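Local coordinates for protein yxeP (Bacillus subtilis, PDB 1YSJ), which probably catalyses the deacetylation of N-acetylcysteine to cysteine and acetate in S-(2-succino)cysteine breakdown, as a dinuclear-metal hydrolase of the M20 peptidase family, at residues A[42-47]-A[112-117]; A[192-197]-A[337-342]; A[205-210]-A[270-275]. The protein carries 1 engineered substitution. One frame throughout, in Å; residues are numbered along the deposited sequence.

How the interactions relate
From the N terminus, helix 28-43 comes first, and interaction 1 ties its end to 112-117, in the loop that runs on to the metal ligands, closing a loop of 64 residues. Interaction 2 opens after that, pairing strand 191-194 with strand 338-341 at the edge of the mixed sheet. The chain between these two strands makes a long excursion through a second, four-stranded antiparallel sheet, where interaction 3 joins 205-210 to 270-275, so interaction 3 is nested inside interaction 2. None of the three touches another: their centres lie about 31 to 39 Å apart. Interactions 1 and 2 belong to the metal-binding part of the fold, interaction 3 to the inserted one.

Interaction 1. Residues A[42-47]-A[112-117]; sequences HEHPEL and ASKVDG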
# COMPACT_ATOMS: atom_id res chain seq x y z
N HIS A 42 -14.13 8.02 35.68
CA HIS A 42 -14.14 8.85 34.47
C HIS A 42 -13.02 9.88 34.49
O HIS A 42 -12.40 10.18 33.46
CB HIS A 42 -15.50 9.54 34.33
CG HIS A 42 -15.68 10.29 33.05
ND1 HIS A 42 -16.22 9.71 31.92
CD2 HIS A 42 -15.41 11.58 32.72
CE1 HIS A 42 -16.25 10.60 30.94
NE2 HIS A 42 -15.77 11.74 31.40
N GLU A 43 -12.77 10.42 35.68
CA GLU A 43 -11.73 11.41 35.91
C GLU A 43 -10.32 10.82 35.84
O GLU A 43 -9.38 11.50 35.46
CB GLU A 43 -11.94 12.03 37.28
CG GLU A 43 -11.30 13.38 37.50
CD GLU A 43 -11.80 14.04 38.76
OE1 GLU A 43 -11.12 14.97 39.24
OE2 GLU A 43 -12.87 13.63 39.27
N HIS A 44 -10.20 9.55 36.23
CA HIS A 44 -8.92 8.85 36.23
C HIS A 44 -8.98 7.58 35.37
O HIS A 44 -8.91 6.46 35.89
CB HIS A 44 -8.49 8.53 37.67
CG HIS A 44 -8.48 9.71 38.58
ND1 HIS A 44 -7.56 10.74 38.46
CD2 HIS A 44 -9.28 10.04 39.63
CE1 HIS A 44 -7.79 11.64 39.40
NE2 HIS A 44 -8.83 11.24 40.12
N PRO A 45 -9.11 7.75 34.04
CA PRO A 45 -9.27 6.58 33.19
C PRO A 45 -7.94 5.86 32.93
O PRO A 45 -6.89 6.50 32.91
CB PRO A 45 -9.82 7.18 31.89
CG PRO A 45 -9.26 8.53 31.84
CD PRO A 45 -9.12 9.00 33.26
N GLU A 46 -8.01 4.55 32.73
CA GLU A 46 -6.83 3.75 32.44
C GLU A 46 -7.05 2.89 31.20
O GLU A 46 -8.18 2.48 30.91
CB GLU A 46 -6.45 2.89 33.66
CG GLU A 46 -5.95 3.70 34.87
CD GLU A 46 -5.82 2.87 36.15
OE1 GLU A 46 -6.84 2.32 36.60
OE2 GLU A 46 -4.70 2.79 36.71
N LEU A 47 -5.97 2.62 30.48
CA LEU A 47 -6.03 1.83 29.24
C LEU A 47 -6.07 0.32 29.51
O LEU A 47 -5.78 -0.11 30.62
CB LEU A 47 -4.86 2.20 28.31
CG LEU A 47 -4.80 3.67 27.88
CD1 LEU A 47 -3.51 4.02 27.17
CD2 LEU A 47 -5.99 4.01 26.99
N ALA A 112 -14.05 15.61 33.91
CA ALA A 112 -13.41 15.08 32.71
C ALA A 112 -12.04 14.49 33.04
O ALA A 112 -11.39 14.91 34.01
CB ALA A 112 -13.28 16.16 31.65
N SER A 113 -11.60 13.52 32.24
CA SER A 113 -10.30 12.89 32.42
C SER A 113 -9.22 13.90 32.75
O SER A 113 -9.06 14.91 32.05
CB SER A 113 -9.91 12.11 31.16
OG SER A 113 -8.56 11.69 31.23
N LYS A 114 -8.50 13.63 33.83
CA LYS A 114 -7.33 14.42 34.21
C LYS A 114 -6.07 13.85 33.56
O LYS A 114 -4.97 14.37 33.74
CB LYS A 114 -7.20 14.48 35.74
CG LYS A 114 -8.29 15.31 36.40
CD LYS A 114 -8.08 15.48 37.90
CE LYS A 114 -8.51 16.88 38.36
NZ LYS A 114 -9.97 17.15 38.21
N VAL A 115 -6.25 12.77 32.79
CA VAL A 115 -5.19 12.16 32.00
C VAL A 115 -5.40 12.49 30.52
O VAL A 115 -6.25 11.90 29.85
CB VAL A 115 -5.16 10.62 32.19
CG1 VAL A 115 -3.95 10.01 31.48
CG2 VAL A 115 -5.18 10.25 33.68
N ASP A 116 -4.62 13.45 30.01
CA ASP A 116 -4.71 13.88 28.61
C ASP A 116 -4.42 12.74 27.63
O ASP A 116 -3.41 12.05 27.75
CB ASP A 116 -3.75 15.05 28.35
CG ASP A 116 -4.16 16.34 29.07
OD1 ASP A 116 -3.34 17.28 29.11
OD2 ASP A 116 -5.30 16.43 29.60
N GLY A 117 -5.32 12.56 26.67
CA GLY A 117 -5.17 11.52 25.67
C GLY A 117 -5.82 10.20 26.06
O GLY A 117 -5.84 9.26 25.27
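Glu43 and Lys114 join the C-terminal end of helix 28-43 to the loop between strand 91-97 and helix 124-139, a polar helix-to-loop contact with a small apolar flank. The two side chains run side by side in the same direction. Glu43 is extended, CG anti to its N (chi1 -159°), while Lys114 bends at its far end and brings NZ to 2.7 Å from Glu43 OE1, a salt bridge on the anti side of the carboxylate, 32° out of its plane. Their backbones agree: Lys114 N reaches Glu43 O at 2.8 Å in an almost straight hydrogen bond (176°), and Ser113 CA adds a CA-H...O contact to the same oxygen at 3.5 Å. Beyond the helix, Pro45 CG lies 3.3 Å from Ser113 OG, and Pro45 CD sits 4.2 Å from Val115 CG2. On the buried side, the His42 ring meets Ala112 CA edge-on at CD2, 4.0 Å away. Both its nitrogens are hydrogen-bonded, ND1 to Asp125 and NE2 to Glu105, whose other oxygen takes the N-H of Ser113. The loop runs on to the nickel ligands Cys122 and His124; His42's side chain is about 9 Å from that of Cys122, near the M20 dinuclear metal site but outside its ligand shell.

Interaction 2. Residues A[192-197]-A[337-342]; sequences IGVKEG and YQTVHA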
# COMPACT_ATOMS: atom_id res chain seq x y z
N ILE A 192 -34.43 -0.60 28.68
CA ILE A 192 -33.49 -1.71 28.50
C ILE A 192 -33.76 -2.39 27.15
O ILE A 192 -34.91 -2.75 26.85
CB ILE A 192 -33.59 -2.73 29.68
CG1 ILE A 192 -33.14 -2.09 31.01
CG2 ILE A 192 -32.74 -3.97 29.43
CD1 ILE A 192 -34.25 -1.52 31.86
N GLY A 193 -32.72 -2.54 26.33
CA GLY A 193 -32.84 -3.15 25.01
C GLY A 193 -32.69 -4.66 25.07
O GLY A 193 -31.67 -5.17 25.53
N VAL A 194 -33.70 -5.37 24.59
CA VAL A 194 -33.81 -6.82 24.79
C VAL A 194 -34.13 -7.59 23.50
O VAL A 194 -35.13 -7.31 22.84
CB VAL A 194 -34.89 -7.13 25.88
CG1 VAL A 194 -35.19 -8.62 25.95
CG2 VAL A 194 -34.45 -6.63 27.26
N LYS A 195 -33.27 -8.55 23.15
CA LYS A 195 -33.56 -9.52 22.09
C LYS A 195 -32.86 -10.86 22.31
O LYS A 195 -31.78 -10.91 22.90
CB LYS A 195 -33.22 -8.96 20.69
CG LYS A 195 -31.74 -9.02 20.32
CD LYS A 195 -31.46 -8.44 18.92
CE LYS A 195 -32.11 -9.26 17.80
NZ LYS A 195 -31.60 -10.65 17.71
N GLU A 196 -33.48 -11.95 21.84
CA GLU A 196 -32.82 -13.25 21.80
C GLU A 196 -31.96 -13.37 20.53
O GLU A 196 -32.19 -12.66 19.56
CB GLU A 196 -33.83 -14.42 21.95
CG GLU A 196 -34.75 -14.66 20.75
CD GLU A 196 -36.00 -15.50 21.08
OE1 GLU A 196 -35.89 -16.56 21.75
OE2 GLU A 196 -37.11 -15.11 20.65
N GLY A 197 -30.97 -14.25 20.56
CA GLY A 197 -30.10 -14.48 19.41
C GLY A 197 -29.06 -13.39 19.19
O GLY A 197 -28.66 -12.71 20.15
N TYR A 337 -39.62 -0.15 34.74
CA TYR A 337 -38.80 0.29 33.62
C TYR A 337 -39.36 -0.28 32.32
O TYR A 337 -40.19 -1.20 32.34
CB TYR A 337 -37.33 -0.10 33.81
CG TYR A 337 -36.67 0.56 35.01
CD1 TYR A 337 -35.81 -0.16 35.84
CD2 TYR A 337 -36.92 1.90 35.31
CE1 TYR A 337 -35.20 0.44 36.94
CE2 TYR A 337 -36.33 2.51 36.41
CZ TYR A 337 -35.47 1.78 37.22
OH TYR A 337 -34.87 2.39 38.31
N GLN A 338 -38.91 0.26 31.19
CA GLN A 338 -39.42 -0.17 29.89
C GLN A 338 -38.40 -1.01 29.12
O GLN A 338 -37.19 -0.88 29.32
CB GLN A 338 -39.87 1.04 29.06
CG GLN A 338 -41.14 1.71 29.59
CD GLN A 338 -42.38 0.82 29.53
OE1 GLN A 338 -42.54 -0.00 28.62
NE2 GLN A 338 -43.27 0.98 30.51
N THR A 339 -38.92 -1.88 28.26
CA THR A 339 -38.08 -2.64 27.34
C THR A 339 -38.46 -2.34 25.90
O THR A 339 -39.63 -2.08 25.59
CB THR A 339 -38.17 -4.16 27.58
OG1 THR A 339 -39.54 -4.58 27.58
CG2 THR A 339 -37.51 -4.54 28.91
N VAL A 340 -37.46 -2.36 25.02
CA VAL A 340 -37.68 -2.27 23.58
C VAL A 340 -36.96 -3.44 22.91
O VAL A 340 -36.08 -4.07 23.52
CB VAL A 340 -37.20 -0.92 22.98
CG1 VAL A 340 -38.04 0.24 23.51
CG2 VAL A 340 -35.71 -0.69 23.24
N HIS A 341 -37.33 -3.74 21.67
CA HIS A 341 -36.65 -4.77 20.90
C HIS A 341 -35.28 -4.27 20.45
O HIS A 341 -35.18 -3.31 19.68
CB HIS A 341 -37.48 -5.22 19.70
CG HIS A 341 -36.91 -6.40 18.98
ND1 HIS A 341 -36.90 -7.67 19.53
CD2 HIS A 341 -36.34 -6.52 17.76
CE1 HIS A 341 -36.34 -8.51 18.68
NE2 HIS A 341 -35.99 -7.83 17.59
N ALA A 342 -34.23 -4.92 20.96
CA ALA A 342 -32.86 -4.47 20.74
C ALA A 342 -32.45 -4.45 19.27
O ALA A 342 -32.62 -5.43 18.55
CB ALA A 342 -31.89 -5.32 21.56
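Ile192 N gives the shortest bond across this pair, 2.8 Å to Gln338 O, and begins a parallel strand pairing in which Ile192, Gly193 and Val194 stand beside Thr339, Val340 and His341. Ile192 O then takes Val340 N at 3.2 Å, with Thr339 CA as a further CA-H...O partner, and Val194 N points nearly head-on at Val340 O, 2.9 Å away. The last bond is different: Ala342 N reaches Val194 O at 3.2 Å from above the carbonyl plane, 74° out of it. Here Ala342 turns inward, its CB 3.7 Å from Gly193 C. Lys195 carries on past the strand, its CB 3.7 Å from His341 CE1 and its CD passing close to Ala342 O; bends at chi3 and chi4 bring NZ back to Glu196 O, with Pro198 O as a second acceptor. On the Ile192-Thr339 face, Thr339 CG2, anti to its carbonyl carbon, meets Val194 CG2 at 4.1 Å, and Ile192 CD1 crosses to Tyr337 CB at 3.9 Å. Helix 325-334 packs on this face; strand 191-194, this helix and strand 338-341 make a beta-alpha-beta unit, with another domain inserted between the first strand and the helix, at the edge of the metal-binding domain's mixed sheet.

Interaction 3. Residues A[205-210]-A[270-275]; sequences RFEIVI and QAEMEG
Phe206 lies flat against the backbone of Gly275, in the closely packed part of two antiparallel strands. Its CG stands between the backbone N and the carbonyl carbon (chi1 73°), which swings the ring back over the partner strand: Gly275 CA sits over one face, 4.1 Å from the ring centroid, as a CH-pi contact, and Gly275 N lies over the centre of that same face. The ring carbon Phe206 CE1 comes within 3.4 Å of Gly275 C. On the side of the sheet that carries Phe206, Met273, a selenomethionine, lays CG 3.9 Å from Ile208 CB, and Ile210 CB faces Ala271 CB at 4.3 Å. Helices 226-237 and 282-302 close over this layer. Between the strands, paired hydrogen bonds link Phe206 with Gly275, Ile208 with Met273 and Ile210 with Ala271; the shortest, Ile210 N to Ala271 O, measures 2.7 Å. These are the two central strands of a four-stranded antiparallel sheet with helices on one face, the M20 dimerisation domain. The face carrying Glu207, Val209, Glu272 and Glu274 is mostly polar, partly exposed and more loosely packed. Glu207 OE1 stands 4.2 Å from Glu272 OE1, the two carboxylates turned almost at right angles (89°), while Val209 CG1 touches the amide oxygen OE1 of Gln270 at 3.6 Å. Arg257 on strand 252-260 makes salt bridges to both Glu272 and Glu274, which would be expected to offset some of the negative charge gathered here. Arg205 NE stays 4.5 Å from Glu274 OE2, with that oxygen well out of the guanidinium plane, so charge attraction acts without an N-H aimed at it. Its guanidinium makes cation-pi contacts instead, with Phe312 and with Trp264 of the second subunit, against which Glu274 also packs.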
# COMPACT_ATOMS: atom_id res chain seq x y z
N ARG A 205 -10.40 -11.12 11.16
CA ARG A 205 -9.38 -10.49 10.33
C ARG A 205 -9.02 -11.42 9.18
O ARG A 205 -8.97 -12.63 9.34
CB ARG A 205 -8.14 -10.20 11.18
CG ARG A 205 -7.14 -9.24 10.56
CD ARG A 205 -5.92 -9.05 11.45
NE ARG A 205 -4.99 -10.18 11.37
CZ ARG A 205 -3.93 -10.35 12.15
NH1 ARG A 205 -3.64 -9.46 13.10
NH2 ARG A 205 -3.15 -11.41 11.99
N PHE A 206 -8.79 -10.84 8.00
CA PHE A 206 -8.28 -11.60 6.86
C PHE A 206 -7.13 -10.87 6.18
O PHE A 206 -7.05 -9.65 6.24
CB PHE A 206 -9.39 -11.93 5.85
CG PHE A 206 -9.86 -10.75 5.05
CD1 PHE A 206 -10.95 -9.99 5.47
CD2 PHE A 206 -9.23 -10.40 3.85
CE1 PHE A 206 -11.39 -8.90 4.72
CE2 PHE A 206 -9.66 -9.31 3.11
CZ PHE A 206 -10.75 -8.56 3.55
N GLU A 207 -6.26 -11.63 5.52
CA GLU A 207 -5.15 -11.10 4.75
C GLU A 207 -5.02 -11.87 3.44
O GLU A 207 -5.01 -13.11 3.43
CB GLU A 207 -3.85 -11.18 5.55
CG GLU A 207 -2.60 -10.68 4.81
CD GLU A 207 -1.30 -10.97 5.55
OE1 GLU A 207 -0.23 -10.98 4.89
OE2 GLU A 207 -1.34 -11.19 6.79
N ILE A 208 -4.92 -11.15 2.33
CA ILE A 208 -4.68 -11.77 1.02
C ILE A 208 -3.42 -11.23 0.37
O ILE A 208 -3.28 -10.02 0.20
CB ILE A 208 -5.88 -11.61 0.05
CG1 ILE A 208 -7.19 -12.01 0.73
CG2 ILE A 208 -5.66 -12.45 -1.21
CD1 ILE A 208 -8.42 -11.77 -0.10
N VAL A 209 -2.52 -12.14 0.01
CA VAL A 209 -1.30 -11.81 -0.73
C VAL A 209 -1.43 -12.34 -2.16
O VAL A 209 -1.69 -13.53 -2.36
CB VAL A 209 -0.03 -12.39 -0.05
CG1 VAL A 209 1.22 -12.09 -0.88
CG2 VAL A 209 0.13 -11.85 1.37
N ILE A 210 -1.25 -11.45 -3.14
CA ILE A 210 -1.31 -11.79 -4.56
C ILE A 210 0.08 -11.68 -5.20
O ILE A 210 0.62 -10.58 -5.33
CB ILE A 210 -2.28 -10.86 -5.36
CG1 ILE A 210 -3.66 -10.77 -4.68
CG2 ILE A 210 -2.38 -11.31 -6.82
CD1 ILE A 210 -4.45 -12.07 -4.66
N GLN A 270 4.36 -8.32 -5.78
CA GLN A 270 3.25 -8.66 -4.89
C GLN A 270 2.21 -7.55 -4.76
O GLN A 270 2.49 -6.38 -5.01
CB GLN A 270 3.76 -8.99 -3.49
CG GLN A 270 4.43 -10.35 -3.36
CD GLN A 270 4.73 -10.71 -1.91
OE1 GLN A 270 4.18 -10.12 -0.98
NE2 GLN A 270 5.60 -11.70 -1.72
N ALA A 271 1.01 -7.95 -4.36
CA ALA A 271 -0.01 -7.04 -3.87
C ALA A 271 -0.65 -7.68 -2.64
O ALA A 271 -1.05 -8.84 -2.67
CB ALA A 271 -1.06 -6.77 -4.94
N GLU A 272 -0.72 -6.92 -1.54
CA GLU A 272 -1.37 -7.42 -0.33
C GLU A 272 -2.55 -6.56 0.10
O GLU A 272 -2.58 -5.35 -0.14
CB GLU A 272 -0.37 -7.60 0.83
CG GLU A 272 0.26 -6.32 1.38
CD GLU A 272 1.18 -6.56 2.57
OE1 GLU A 272 1.47 -7.74 2.88
OE2 GLU A 272 1.61 -5.57 3.20
N MSE A 273 -3.54 -7.21 0.70
CA MSE A 273 -4.68 -6.52 1.28
C MSE A 273 -5.14 -7.20 2.56
O MSE A 273 -4.96 -8.41 2.73
CB MSE A 273 -5.83 -6.41 0.27
CG MSE A 273 -6.51 -7.72 -0.10
SE MSE A 273 -7.76 -7.50 -1.59
CE MSE A 273 -6.47 -7.35 -3.02
N GLU A 274 -5.70 -6.42 3.47
CA GLU A 274 -6.28 -6.97 4.69
C GLU A 274 -7.53 -6.20 5.11
O GLU A 274 -7.78 -5.10 4.62
CB GLU A 274 -5.24 -7.07 5.82
CG GLU A 274 -4.77 -5.76 6.45
CD GLU A 274 -3.88 -5.97 7.68
OE1 GLU A 274 -2.99 -5.13 7.92
OE2 GLU A 274 -4.08 -6.97 8.41
N GLY A 275 -8.30 -6.81 6.00
CA GLY A 275 -9.54 -6.22 6.47
C GLY A 275 -10.31 -7.14 7.41
O GLY A 275 -9.76 -8.11 7.94